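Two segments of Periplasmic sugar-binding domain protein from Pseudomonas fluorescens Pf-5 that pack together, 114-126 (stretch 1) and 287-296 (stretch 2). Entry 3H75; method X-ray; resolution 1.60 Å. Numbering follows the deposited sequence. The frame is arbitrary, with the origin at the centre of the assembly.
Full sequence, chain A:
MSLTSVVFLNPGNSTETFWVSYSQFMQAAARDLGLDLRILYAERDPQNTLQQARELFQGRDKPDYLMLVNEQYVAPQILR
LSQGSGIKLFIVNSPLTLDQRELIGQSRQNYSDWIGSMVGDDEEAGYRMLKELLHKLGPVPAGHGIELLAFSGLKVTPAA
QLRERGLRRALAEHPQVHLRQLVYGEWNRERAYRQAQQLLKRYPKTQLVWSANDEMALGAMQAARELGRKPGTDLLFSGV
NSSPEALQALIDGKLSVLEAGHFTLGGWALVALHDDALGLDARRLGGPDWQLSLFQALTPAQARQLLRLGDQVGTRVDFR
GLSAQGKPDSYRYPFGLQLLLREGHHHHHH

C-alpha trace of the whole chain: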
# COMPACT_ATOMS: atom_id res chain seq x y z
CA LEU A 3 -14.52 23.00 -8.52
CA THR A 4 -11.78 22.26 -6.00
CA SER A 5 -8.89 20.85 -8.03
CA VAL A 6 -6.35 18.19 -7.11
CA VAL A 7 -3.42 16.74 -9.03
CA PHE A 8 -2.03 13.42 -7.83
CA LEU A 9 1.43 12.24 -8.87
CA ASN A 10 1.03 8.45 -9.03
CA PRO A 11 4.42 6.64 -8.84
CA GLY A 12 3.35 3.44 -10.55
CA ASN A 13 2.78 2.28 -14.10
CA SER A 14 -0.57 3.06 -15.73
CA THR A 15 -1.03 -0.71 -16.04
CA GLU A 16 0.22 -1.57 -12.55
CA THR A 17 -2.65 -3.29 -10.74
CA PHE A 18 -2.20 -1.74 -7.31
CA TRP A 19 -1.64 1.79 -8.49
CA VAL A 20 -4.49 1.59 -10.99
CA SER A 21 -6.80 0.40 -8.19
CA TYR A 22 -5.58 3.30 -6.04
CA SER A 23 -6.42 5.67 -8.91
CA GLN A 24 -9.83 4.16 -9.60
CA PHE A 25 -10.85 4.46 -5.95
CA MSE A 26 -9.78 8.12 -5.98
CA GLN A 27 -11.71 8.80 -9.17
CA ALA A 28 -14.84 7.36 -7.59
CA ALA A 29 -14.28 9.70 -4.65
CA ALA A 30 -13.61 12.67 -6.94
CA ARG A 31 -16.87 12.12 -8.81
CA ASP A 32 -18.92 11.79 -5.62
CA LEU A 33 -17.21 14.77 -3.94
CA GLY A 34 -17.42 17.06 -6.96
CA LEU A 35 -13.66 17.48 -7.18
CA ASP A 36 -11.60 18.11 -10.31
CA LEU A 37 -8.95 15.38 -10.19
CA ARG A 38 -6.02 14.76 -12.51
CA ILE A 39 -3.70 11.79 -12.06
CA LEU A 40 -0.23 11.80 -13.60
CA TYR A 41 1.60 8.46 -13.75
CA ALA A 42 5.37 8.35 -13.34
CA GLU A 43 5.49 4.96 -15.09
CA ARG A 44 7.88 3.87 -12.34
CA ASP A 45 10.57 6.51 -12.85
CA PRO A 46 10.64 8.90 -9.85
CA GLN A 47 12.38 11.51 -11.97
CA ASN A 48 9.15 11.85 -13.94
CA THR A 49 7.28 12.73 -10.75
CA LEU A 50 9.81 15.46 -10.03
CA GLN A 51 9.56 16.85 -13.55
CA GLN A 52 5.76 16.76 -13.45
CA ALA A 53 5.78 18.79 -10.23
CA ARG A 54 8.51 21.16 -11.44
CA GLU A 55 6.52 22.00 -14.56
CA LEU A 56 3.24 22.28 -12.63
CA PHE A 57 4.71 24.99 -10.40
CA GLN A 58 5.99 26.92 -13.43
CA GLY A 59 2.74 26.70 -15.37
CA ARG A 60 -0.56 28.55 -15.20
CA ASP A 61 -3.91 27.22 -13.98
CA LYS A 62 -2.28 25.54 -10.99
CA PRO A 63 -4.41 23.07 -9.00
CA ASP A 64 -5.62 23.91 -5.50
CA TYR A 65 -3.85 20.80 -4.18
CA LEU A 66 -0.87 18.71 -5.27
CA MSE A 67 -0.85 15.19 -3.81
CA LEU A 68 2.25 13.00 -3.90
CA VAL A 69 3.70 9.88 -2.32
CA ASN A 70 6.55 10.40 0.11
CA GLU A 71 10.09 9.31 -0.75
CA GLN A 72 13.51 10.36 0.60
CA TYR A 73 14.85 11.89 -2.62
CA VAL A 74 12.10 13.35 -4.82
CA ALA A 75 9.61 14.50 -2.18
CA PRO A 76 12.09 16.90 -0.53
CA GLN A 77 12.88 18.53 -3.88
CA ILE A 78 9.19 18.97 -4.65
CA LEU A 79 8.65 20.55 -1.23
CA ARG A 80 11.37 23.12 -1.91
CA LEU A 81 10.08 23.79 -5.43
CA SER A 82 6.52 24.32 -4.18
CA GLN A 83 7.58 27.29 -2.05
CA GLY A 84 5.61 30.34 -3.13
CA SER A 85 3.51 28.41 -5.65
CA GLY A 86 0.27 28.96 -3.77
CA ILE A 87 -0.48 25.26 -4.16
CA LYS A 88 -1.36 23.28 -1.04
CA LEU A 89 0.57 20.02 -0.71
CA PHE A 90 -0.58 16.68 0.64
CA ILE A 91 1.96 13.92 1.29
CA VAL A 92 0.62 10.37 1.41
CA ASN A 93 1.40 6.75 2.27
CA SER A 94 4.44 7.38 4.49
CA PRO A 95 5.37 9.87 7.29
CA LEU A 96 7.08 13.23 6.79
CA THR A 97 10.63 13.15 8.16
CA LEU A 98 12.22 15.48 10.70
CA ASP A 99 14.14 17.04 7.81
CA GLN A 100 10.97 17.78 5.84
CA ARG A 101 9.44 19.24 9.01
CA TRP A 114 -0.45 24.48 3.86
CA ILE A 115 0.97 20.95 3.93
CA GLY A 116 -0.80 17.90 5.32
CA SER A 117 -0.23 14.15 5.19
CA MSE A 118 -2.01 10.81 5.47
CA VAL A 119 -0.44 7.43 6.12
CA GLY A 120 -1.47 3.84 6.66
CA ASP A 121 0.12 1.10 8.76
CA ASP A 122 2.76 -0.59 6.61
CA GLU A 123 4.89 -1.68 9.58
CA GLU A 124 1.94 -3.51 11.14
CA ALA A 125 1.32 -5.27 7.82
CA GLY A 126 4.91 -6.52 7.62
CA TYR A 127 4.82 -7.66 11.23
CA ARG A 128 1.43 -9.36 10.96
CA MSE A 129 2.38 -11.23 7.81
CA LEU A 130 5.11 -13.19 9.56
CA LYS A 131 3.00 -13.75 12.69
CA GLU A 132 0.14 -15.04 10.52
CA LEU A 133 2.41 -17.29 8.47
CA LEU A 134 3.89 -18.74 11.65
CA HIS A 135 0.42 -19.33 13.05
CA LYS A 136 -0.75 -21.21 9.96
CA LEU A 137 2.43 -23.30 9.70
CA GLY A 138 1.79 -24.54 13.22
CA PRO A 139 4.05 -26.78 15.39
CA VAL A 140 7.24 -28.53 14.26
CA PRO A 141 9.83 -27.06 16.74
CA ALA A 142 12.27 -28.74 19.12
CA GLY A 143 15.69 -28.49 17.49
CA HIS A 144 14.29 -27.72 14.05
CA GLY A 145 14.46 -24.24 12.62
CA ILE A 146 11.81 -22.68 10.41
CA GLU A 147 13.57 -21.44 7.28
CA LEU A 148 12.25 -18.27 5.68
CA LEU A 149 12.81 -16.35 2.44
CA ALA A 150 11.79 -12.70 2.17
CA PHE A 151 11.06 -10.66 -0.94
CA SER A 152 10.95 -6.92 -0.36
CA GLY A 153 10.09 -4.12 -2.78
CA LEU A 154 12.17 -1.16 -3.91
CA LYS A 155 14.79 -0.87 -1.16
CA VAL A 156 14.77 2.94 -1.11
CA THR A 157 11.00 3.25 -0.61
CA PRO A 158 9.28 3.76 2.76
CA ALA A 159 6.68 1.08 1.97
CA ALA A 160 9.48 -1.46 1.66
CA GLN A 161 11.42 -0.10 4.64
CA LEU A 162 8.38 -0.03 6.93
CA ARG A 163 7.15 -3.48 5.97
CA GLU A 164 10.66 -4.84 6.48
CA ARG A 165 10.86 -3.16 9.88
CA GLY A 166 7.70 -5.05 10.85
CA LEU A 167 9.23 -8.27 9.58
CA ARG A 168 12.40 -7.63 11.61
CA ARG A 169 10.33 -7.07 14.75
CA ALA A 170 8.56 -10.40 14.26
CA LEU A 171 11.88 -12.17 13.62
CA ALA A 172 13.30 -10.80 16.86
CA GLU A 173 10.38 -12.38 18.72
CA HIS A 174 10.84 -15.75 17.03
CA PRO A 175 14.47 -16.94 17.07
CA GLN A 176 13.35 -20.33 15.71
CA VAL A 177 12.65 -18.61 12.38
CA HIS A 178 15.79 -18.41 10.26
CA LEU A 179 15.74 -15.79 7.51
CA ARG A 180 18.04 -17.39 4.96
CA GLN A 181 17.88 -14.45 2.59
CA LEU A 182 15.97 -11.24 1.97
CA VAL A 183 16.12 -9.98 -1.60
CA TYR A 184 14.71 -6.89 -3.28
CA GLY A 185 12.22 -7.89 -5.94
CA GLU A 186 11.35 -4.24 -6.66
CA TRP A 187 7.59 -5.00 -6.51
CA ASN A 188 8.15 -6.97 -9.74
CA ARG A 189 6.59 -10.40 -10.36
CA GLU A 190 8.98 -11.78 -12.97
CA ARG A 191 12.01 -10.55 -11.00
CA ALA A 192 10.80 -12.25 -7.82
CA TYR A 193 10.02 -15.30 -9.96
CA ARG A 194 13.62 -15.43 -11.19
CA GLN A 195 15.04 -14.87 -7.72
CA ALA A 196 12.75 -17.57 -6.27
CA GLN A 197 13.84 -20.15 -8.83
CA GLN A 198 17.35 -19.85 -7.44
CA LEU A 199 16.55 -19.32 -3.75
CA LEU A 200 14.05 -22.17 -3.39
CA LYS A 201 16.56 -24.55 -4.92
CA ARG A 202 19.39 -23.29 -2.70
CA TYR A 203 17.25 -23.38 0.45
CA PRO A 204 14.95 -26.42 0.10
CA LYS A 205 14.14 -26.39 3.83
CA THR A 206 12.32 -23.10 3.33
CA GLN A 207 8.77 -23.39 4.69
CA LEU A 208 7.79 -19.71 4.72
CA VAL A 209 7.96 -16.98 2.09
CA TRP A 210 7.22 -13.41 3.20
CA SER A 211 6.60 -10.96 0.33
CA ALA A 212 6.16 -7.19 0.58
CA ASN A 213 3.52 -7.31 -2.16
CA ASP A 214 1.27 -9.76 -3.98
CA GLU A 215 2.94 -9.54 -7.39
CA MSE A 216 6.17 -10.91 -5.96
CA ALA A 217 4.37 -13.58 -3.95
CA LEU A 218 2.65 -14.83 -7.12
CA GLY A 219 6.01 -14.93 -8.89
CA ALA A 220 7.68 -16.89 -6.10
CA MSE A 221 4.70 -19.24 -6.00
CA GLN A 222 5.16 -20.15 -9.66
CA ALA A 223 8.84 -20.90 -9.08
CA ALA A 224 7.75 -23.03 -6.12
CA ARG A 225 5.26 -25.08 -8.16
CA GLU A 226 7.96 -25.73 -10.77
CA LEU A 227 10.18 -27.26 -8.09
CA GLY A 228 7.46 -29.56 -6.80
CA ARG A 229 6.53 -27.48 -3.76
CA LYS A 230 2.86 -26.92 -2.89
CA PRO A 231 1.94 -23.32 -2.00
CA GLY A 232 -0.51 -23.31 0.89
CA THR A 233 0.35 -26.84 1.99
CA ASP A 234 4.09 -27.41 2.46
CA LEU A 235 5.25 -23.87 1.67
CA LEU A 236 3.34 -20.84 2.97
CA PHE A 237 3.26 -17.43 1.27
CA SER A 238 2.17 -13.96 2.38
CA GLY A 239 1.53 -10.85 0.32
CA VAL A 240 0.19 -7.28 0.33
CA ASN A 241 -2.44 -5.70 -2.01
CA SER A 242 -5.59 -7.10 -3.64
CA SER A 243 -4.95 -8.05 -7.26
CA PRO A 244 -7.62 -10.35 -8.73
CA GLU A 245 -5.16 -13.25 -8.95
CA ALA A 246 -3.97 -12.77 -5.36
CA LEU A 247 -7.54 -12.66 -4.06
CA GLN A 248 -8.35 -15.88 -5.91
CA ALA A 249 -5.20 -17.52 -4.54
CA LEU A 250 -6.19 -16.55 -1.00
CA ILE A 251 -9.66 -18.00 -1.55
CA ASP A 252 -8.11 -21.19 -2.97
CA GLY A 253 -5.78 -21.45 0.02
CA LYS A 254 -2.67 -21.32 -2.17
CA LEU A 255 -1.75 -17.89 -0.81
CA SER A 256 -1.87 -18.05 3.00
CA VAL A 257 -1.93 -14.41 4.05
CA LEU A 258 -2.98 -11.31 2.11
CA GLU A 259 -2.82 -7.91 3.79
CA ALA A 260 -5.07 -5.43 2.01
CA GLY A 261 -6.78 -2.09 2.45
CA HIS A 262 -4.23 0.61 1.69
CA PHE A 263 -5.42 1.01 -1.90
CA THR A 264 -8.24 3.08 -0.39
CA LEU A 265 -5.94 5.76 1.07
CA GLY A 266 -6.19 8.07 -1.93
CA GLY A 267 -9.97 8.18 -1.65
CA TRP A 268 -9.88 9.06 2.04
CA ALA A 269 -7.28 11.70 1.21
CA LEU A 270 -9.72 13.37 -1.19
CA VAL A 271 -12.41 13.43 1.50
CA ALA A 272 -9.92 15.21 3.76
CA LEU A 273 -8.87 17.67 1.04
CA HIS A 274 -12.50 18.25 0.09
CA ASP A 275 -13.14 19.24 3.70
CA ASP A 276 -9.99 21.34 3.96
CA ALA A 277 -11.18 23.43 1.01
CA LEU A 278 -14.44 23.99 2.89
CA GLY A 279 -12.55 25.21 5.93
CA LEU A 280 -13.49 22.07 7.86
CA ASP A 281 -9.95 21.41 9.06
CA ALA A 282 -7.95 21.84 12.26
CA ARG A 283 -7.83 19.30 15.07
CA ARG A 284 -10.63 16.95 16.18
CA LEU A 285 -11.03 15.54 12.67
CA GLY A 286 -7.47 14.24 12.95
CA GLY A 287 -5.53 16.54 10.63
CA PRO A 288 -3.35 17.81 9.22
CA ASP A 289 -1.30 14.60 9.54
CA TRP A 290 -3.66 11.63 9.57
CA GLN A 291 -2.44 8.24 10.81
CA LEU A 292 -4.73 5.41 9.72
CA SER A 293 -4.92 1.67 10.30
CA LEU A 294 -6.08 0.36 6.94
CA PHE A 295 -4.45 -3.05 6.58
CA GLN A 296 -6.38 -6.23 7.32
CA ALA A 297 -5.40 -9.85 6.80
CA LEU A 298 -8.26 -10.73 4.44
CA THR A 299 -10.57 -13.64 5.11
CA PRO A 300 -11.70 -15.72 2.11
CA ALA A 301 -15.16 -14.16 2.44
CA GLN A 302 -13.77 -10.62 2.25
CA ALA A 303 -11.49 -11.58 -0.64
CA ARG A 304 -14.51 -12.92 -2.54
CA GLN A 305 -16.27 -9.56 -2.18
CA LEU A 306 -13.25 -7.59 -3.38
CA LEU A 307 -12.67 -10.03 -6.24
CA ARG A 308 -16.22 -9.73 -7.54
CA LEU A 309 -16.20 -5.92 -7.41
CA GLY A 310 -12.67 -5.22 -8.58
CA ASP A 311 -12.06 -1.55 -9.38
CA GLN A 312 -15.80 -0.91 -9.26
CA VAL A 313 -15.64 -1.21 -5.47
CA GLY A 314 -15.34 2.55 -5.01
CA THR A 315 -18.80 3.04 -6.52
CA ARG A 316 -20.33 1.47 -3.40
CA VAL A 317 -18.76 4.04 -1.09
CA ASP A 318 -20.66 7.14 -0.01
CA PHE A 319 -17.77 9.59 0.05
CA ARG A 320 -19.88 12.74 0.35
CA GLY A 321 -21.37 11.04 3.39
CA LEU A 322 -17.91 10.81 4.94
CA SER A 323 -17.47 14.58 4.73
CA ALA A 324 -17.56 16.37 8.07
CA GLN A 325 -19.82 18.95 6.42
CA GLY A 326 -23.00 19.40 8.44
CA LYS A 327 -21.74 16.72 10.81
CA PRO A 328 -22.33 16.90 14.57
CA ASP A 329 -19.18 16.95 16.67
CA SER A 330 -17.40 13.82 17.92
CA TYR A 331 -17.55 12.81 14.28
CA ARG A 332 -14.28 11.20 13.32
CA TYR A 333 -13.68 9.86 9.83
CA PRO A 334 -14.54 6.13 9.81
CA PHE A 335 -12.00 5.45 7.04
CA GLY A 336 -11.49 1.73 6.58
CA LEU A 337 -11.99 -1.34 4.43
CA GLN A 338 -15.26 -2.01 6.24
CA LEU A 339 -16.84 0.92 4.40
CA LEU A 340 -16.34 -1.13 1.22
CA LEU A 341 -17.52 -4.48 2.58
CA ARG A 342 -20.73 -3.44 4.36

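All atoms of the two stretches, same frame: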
# COMPACT_ATOMS: atom_id res chain seq x y z
N TRP A 114 0.09 25.58 3.07
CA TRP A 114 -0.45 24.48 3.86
C TRP A 114 0.07 23.14 3.35
O TRP A 114 0.09 22.89 2.14
CB TRP A 114 -1.98 24.47 3.80
CG TRP A 114 -2.62 23.41 4.65
CD1 TRP A 114 -2.89 23.47 5.99
CD2 TRP A 114 -3.08 22.12 4.22
NE1 TRP A 114 -3.48 22.30 6.42
CE2 TRP A 114 -3.61 21.45 5.35
CE3 TRP A 114 -3.08 21.45 2.98
CZ2 TRP A 114 -4.14 20.16 5.28
CZ3 TRP A 114 -3.62 20.17 2.91
CH2 TRP A 114 -4.14 19.54 4.06
N ILE A 115 0.47 22.28 4.28
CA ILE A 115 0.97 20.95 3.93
C ILE A 115 0.44 19.94 4.94
O ILE A 115 0.66 20.08 6.14
CB ILE A 115 2.51 20.90 3.95
CG1 ILE A 115 3.08 21.89 2.93
CG2 ILE A 115 2.98 19.49 3.63
CD1 ILE A 115 4.59 22.01 2.97
N GLY A 116 -0.26 18.93 4.45
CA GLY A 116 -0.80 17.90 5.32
C GLY A 116 -0.30 16.55 4.85
O GLY A 116 0.41 16.48 3.85
N SER A 117 -0.65 15.49 5.57
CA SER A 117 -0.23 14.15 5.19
C SER A 117 -1.22 13.10 5.67
O SER A 117 -2.07 13.37 6.52
CB SER A 117 1.16 13.84 5.76
OG SER A 117 1.14 13.75 7.18
N MSE A 118 -1.12 11.91 5.10
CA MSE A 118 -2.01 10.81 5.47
C MSE A 118 -1.26 9.52 5.22
O MSE A 118 -0.79 9.28 4.11
CB MSE A 118 -3.28 10.83 4.64
CG MSE A 118 -4.24 9.70 4.98
SE MSE A 118 -5.91 9.85 4.06
CE MSE A 118 -6.79 11.13 5.23
N VAL A 119 -1.16 8.68 6.25
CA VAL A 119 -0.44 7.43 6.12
C VAL A 119 -1.22 6.25 6.66
O VAL A 119 -2.14 6.40 7.47
CB VAL A 119 0.90 7.49 6.87
CG1 VAL A 119 1.70 8.69 6.40
CG2 VAL A 119 0.66 7.56 8.38
N GLY A 120 -0.83 5.06 6.21
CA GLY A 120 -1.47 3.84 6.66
C GLY A 120 -0.58 3.16 7.69
O GLY A 120 0.19 3.82 8.38
N ASP A 121 -0.69 1.83 7.79
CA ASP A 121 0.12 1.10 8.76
C ASP A 121 0.94 -0.03 8.14
O ASP A 121 0.74 -1.21 8.44
CB ASP A 121 -0.79 0.58 9.90
CG ASP A 121 -1.95 -0.29 9.41
OD1 ASP A 121 -2.37 -0.17 8.24
OD2 ASP A 121 -2.46 -1.09 10.22
N ASP A 122 1.89 0.36 7.29
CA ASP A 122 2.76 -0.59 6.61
C ASP A 122 3.57 -1.47 7.57
O ASP A 122 3.74 -2.67 7.32
CB ASP A 122 3.73 0.14 5.67
CG ASP A 122 3.08 0.56 4.35
OD1 ASP A 122 2.53 -0.31 3.65
OD2 ASP A 122 3.14 1.76 4.01
N GLU A 123 4.10 -0.89 8.64
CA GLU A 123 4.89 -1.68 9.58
C GLU A 123 4.05 -2.81 10.17
O GLU A 123 4.52 -3.95 10.26
CB GLU A 123 5.44 -0.79 10.70
CG GLU A 123 6.53 -1.45 11.53
CD GLU A 123 7.10 -0.52 12.59
OE1 GLU A 123 7.34 0.66 12.27
OE2 GLU A 123 7.32 -0.98 13.73
N GLU A 124 2.82 -2.50 10.57
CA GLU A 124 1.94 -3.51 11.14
C GLU A 124 1.72 -4.63 10.12
O GLU A 124 1.72 -5.81 10.48
CB GLU A 124 0.60 -2.90 11.53
CG GLU A 124 -0.42 -3.92 12.06
CD GLU A 124 -0.06 -4.49 13.42
OE1 GLU A 124 1.11 -4.37 13.85
OE2 GLU A 124 -0.96 -5.06 14.07
N ALA A 125 1.55 -4.27 8.86
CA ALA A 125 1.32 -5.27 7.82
C ALA A 125 2.51 -6.23 7.70
O ALA A 125 2.32 -7.45 7.58
CB ALA A 125 1.06 -4.59 6.48
N GLY A 126 3.72 -5.69 7.73
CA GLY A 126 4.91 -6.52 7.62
C GLY A 126 5.05 -7.44 8.81
O GLY A 126 5.43 -8.60 8.69
N GLY A 287 -6.57 15.95 11.47
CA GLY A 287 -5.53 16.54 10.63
C GLY A 287 -4.50 17.37 11.39
O GLY A 287 -4.58 17.51 12.61
N PRO A 288 -3.51 17.94 10.67
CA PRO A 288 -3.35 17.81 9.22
C PRO A 288 -2.56 16.56 8.81
O PRO A 288 -2.40 16.29 7.63
CB PRO A 288 -2.62 19.09 8.85
CG PRO A 288 -1.69 19.25 10.01
CD PRO A 288 -2.58 18.95 11.21
N ASP A 289 -2.07 15.82 9.80
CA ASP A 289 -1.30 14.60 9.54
C ASP A 289 -2.04 13.38 10.07
O ASP A 289 -1.85 12.96 11.22
CB ASP A 289 0.08 14.70 10.18
CG ASP A 289 0.87 15.89 9.68
OD1 ASP A 289 1.03 16.02 8.45
OD2 ASP A 289 1.34 16.69 10.51
N TRP A 290 -2.87 12.80 9.22
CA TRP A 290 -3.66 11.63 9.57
C TRP A 290 -2.85 10.34 9.61
O TRP A 290 -2.01 10.08 8.74
CB TRP A 290 -4.80 11.46 8.57
CG TRP A 290 -5.93 12.42 8.75
CD1 TRP A 290 -7.03 12.25 9.54
CD2 TRP A 290 -6.08 13.71 8.14
NE1 TRP A 290 -7.86 13.34 9.45
CE2 TRP A 290 -7.30 14.25 8.60
CE3 TRP A 290 -5.29 14.46 7.25
CZ2 TRP A 290 -7.76 15.51 8.19
CZ3 TRP A 290 -5.75 15.71 6.84
CH2 TRP A 290 -6.97 16.22 7.31
N GLN A 291 -3.10 9.53 10.64
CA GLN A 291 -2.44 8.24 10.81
C GLN A 291 -3.58 7.23 10.84
O GLN A 291 -4.38 7.21 11.77
CB GLN A 291 -1.66 8.21 12.13
CG GLN A 291 -0.56 9.26 12.21
CD GLN A 291 0.19 9.23 13.53
OE1 GLN A 291 0.81 8.22 13.88
NE2 GLN A 291 0.14 10.33 14.27
N LEU A 292 -3.65 6.39 9.81
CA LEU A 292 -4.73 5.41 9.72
C LEU A 292 -4.27 3.96 9.79
O LEU A 292 -3.13 3.64 9.45
CB LEU A 292 -5.49 5.61 8.40
CG LEU A 292 -5.91 7.02 7.99
CD1 LEU A 292 -6.59 6.97 6.63
CD2 LEU A 292 -6.85 7.60 9.03
N SER A 293 -5.17 3.10 10.24
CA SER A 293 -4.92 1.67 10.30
C SER A 293 -5.84 1.14 9.22
O SER A 293 -7.05 1.03 9.43
CB SER A 293 -5.31 1.10 11.67
OG SER A 293 -4.40 1.52 12.67
N LEU A 294 -5.28 0.84 8.05
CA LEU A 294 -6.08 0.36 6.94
C LEU A 294 -5.90 -1.11 6.61
O LEU A 294 -6.82 -1.76 6.10
CB LEU A 294 -5.78 1.19 5.68
CG LEU A 294 -6.04 2.70 5.77
CD1 LEU A 294 -5.59 3.36 4.48
CD2 LEU A 294 -7.53 2.95 5.99
N PHE A 295 -4.72 -1.66 6.90
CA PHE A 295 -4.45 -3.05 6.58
C PHE A 295 -5.22 -4.07 7.40
O PHE A 295 -5.41 -3.91 8.61
CB PHE A 295 -2.96 -3.36 6.71
CG PHE A 295 -2.15 -2.90 5.54
CD1 PHE A 295 -2.38 -3.41 4.27
CD2 PHE A 295 -1.14 -1.96 5.71
CE1 PHE A 295 -1.61 -3.00 3.18
CE2 PHE A 295 -0.37 -1.53 4.63
CZ PHE A 295 -0.60 -2.06 3.36
N GLN A 296 -5.66 -5.12 6.72
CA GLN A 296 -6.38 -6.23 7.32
C GLN A 296 -5.94 -7.49 6.62
O GLN A 296 -5.76 -7.50 5.40
CB GLN A 296 -7.89 -6.08 7.14
CG GLN A 296 -8.57 -5.05 8.01
CD GLN A 296 -10.08 -5.07 7.83
OE1 GLN A 296 -10.71 -6.12 7.90
NE2 GLN A 296 -10.66 -3.89 7.61
O HOH W 1 0.33 11.31 8.59
O HOH W 2 -4.81 -2.27 10.43
O HOH W 3 -2.31 -0.44 12.95

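Segments 114-126 and 287-296, at least 170 residues apart in sequence wherever they touch, pack together through parallel strands 115-119 and 289-291, whose axes diverge by only 6°, and bury 781 Å² (both sides summed). At the start, the t rotamer of Trp114 brings the end of its indole to Pro288, CZ2 lying 4.0 Å from CB, an apolar contact; Ile115 directs its side-chain end away. Gly116 lies where Pro288, which follows a cis peptide bond, brings its carbonyl close: Gly116 CA is 3.2 Å from Pro288 O, and a CB here would clash with that oxygen, which glycine avoids.

Ser117 begins the ladder. Its N donates to Pro288 O (2.8 Å) and its O accepts from Trp290 N (2.9 Å), so it grips the residues before and after its partner Asp289, as parallel pairing requires. On the sheet face shared by these two side chains, Ser117 OG, in the p rotamer, donates to Asp289 OD1 at 2.6 Å, a short bond from the hydroxyl of buried Ser117 to the carboxylate of the partly exposed Asp289. One water donates both to Ser117 OG (2.9 Å) and to Trp290 O (2.6 Å), adding a bridge between the strands.

Met118, a selenomethionine, lies on the other face beside Trp290. Its long, flexible chain carries CE to 3.8 Å from Trp290 CG, an off-centre CH-π contact, and SE to 3.9 Å from Leu292 CD1, filling apolar space with both neighbours. Val119 repeats the ladder: its N donates to Trp290 O (3.0 Å), and its O accepts from Leu292 N (2.8 Å). Its side chain returns to the face of Ser117, Asp289 and Gln291. Gly120, like Met118, falls between rungs and offers a CA-H···O contact, Gly120 CA to Leu292 O at 3.3 Å; the ladder stops at Asp121, whose N, 3.5 Å from Leu292 O, is poorly angled for a hydrogen bond.

Asp121 replaces backbone pairing with a carboxylate. Its OD1 accepts from both Leu294 N and Phe295 N, each at 3.1 Å, so a single oxygen secures two successive amides where stretch 2 has left the strand. OD2 binds two waters: one, 2.6 Å from Asp121 OD2, also donates to Phe295 O at 2.5 Å; the other, 2.8 Å from Asp121 OD2, reaches Ser293 OG at 2.9 Å.

The helix then meets Phe295, the residue of stretch 2 most covered by this contact. Asp122 OD1 lies at the ring edge, 3.3 Å from Phe295 CE2, while Ala125 CB packs over one face, 3.5 Å from Phe295 CD2; the small methyl lets helix and ring approach closely.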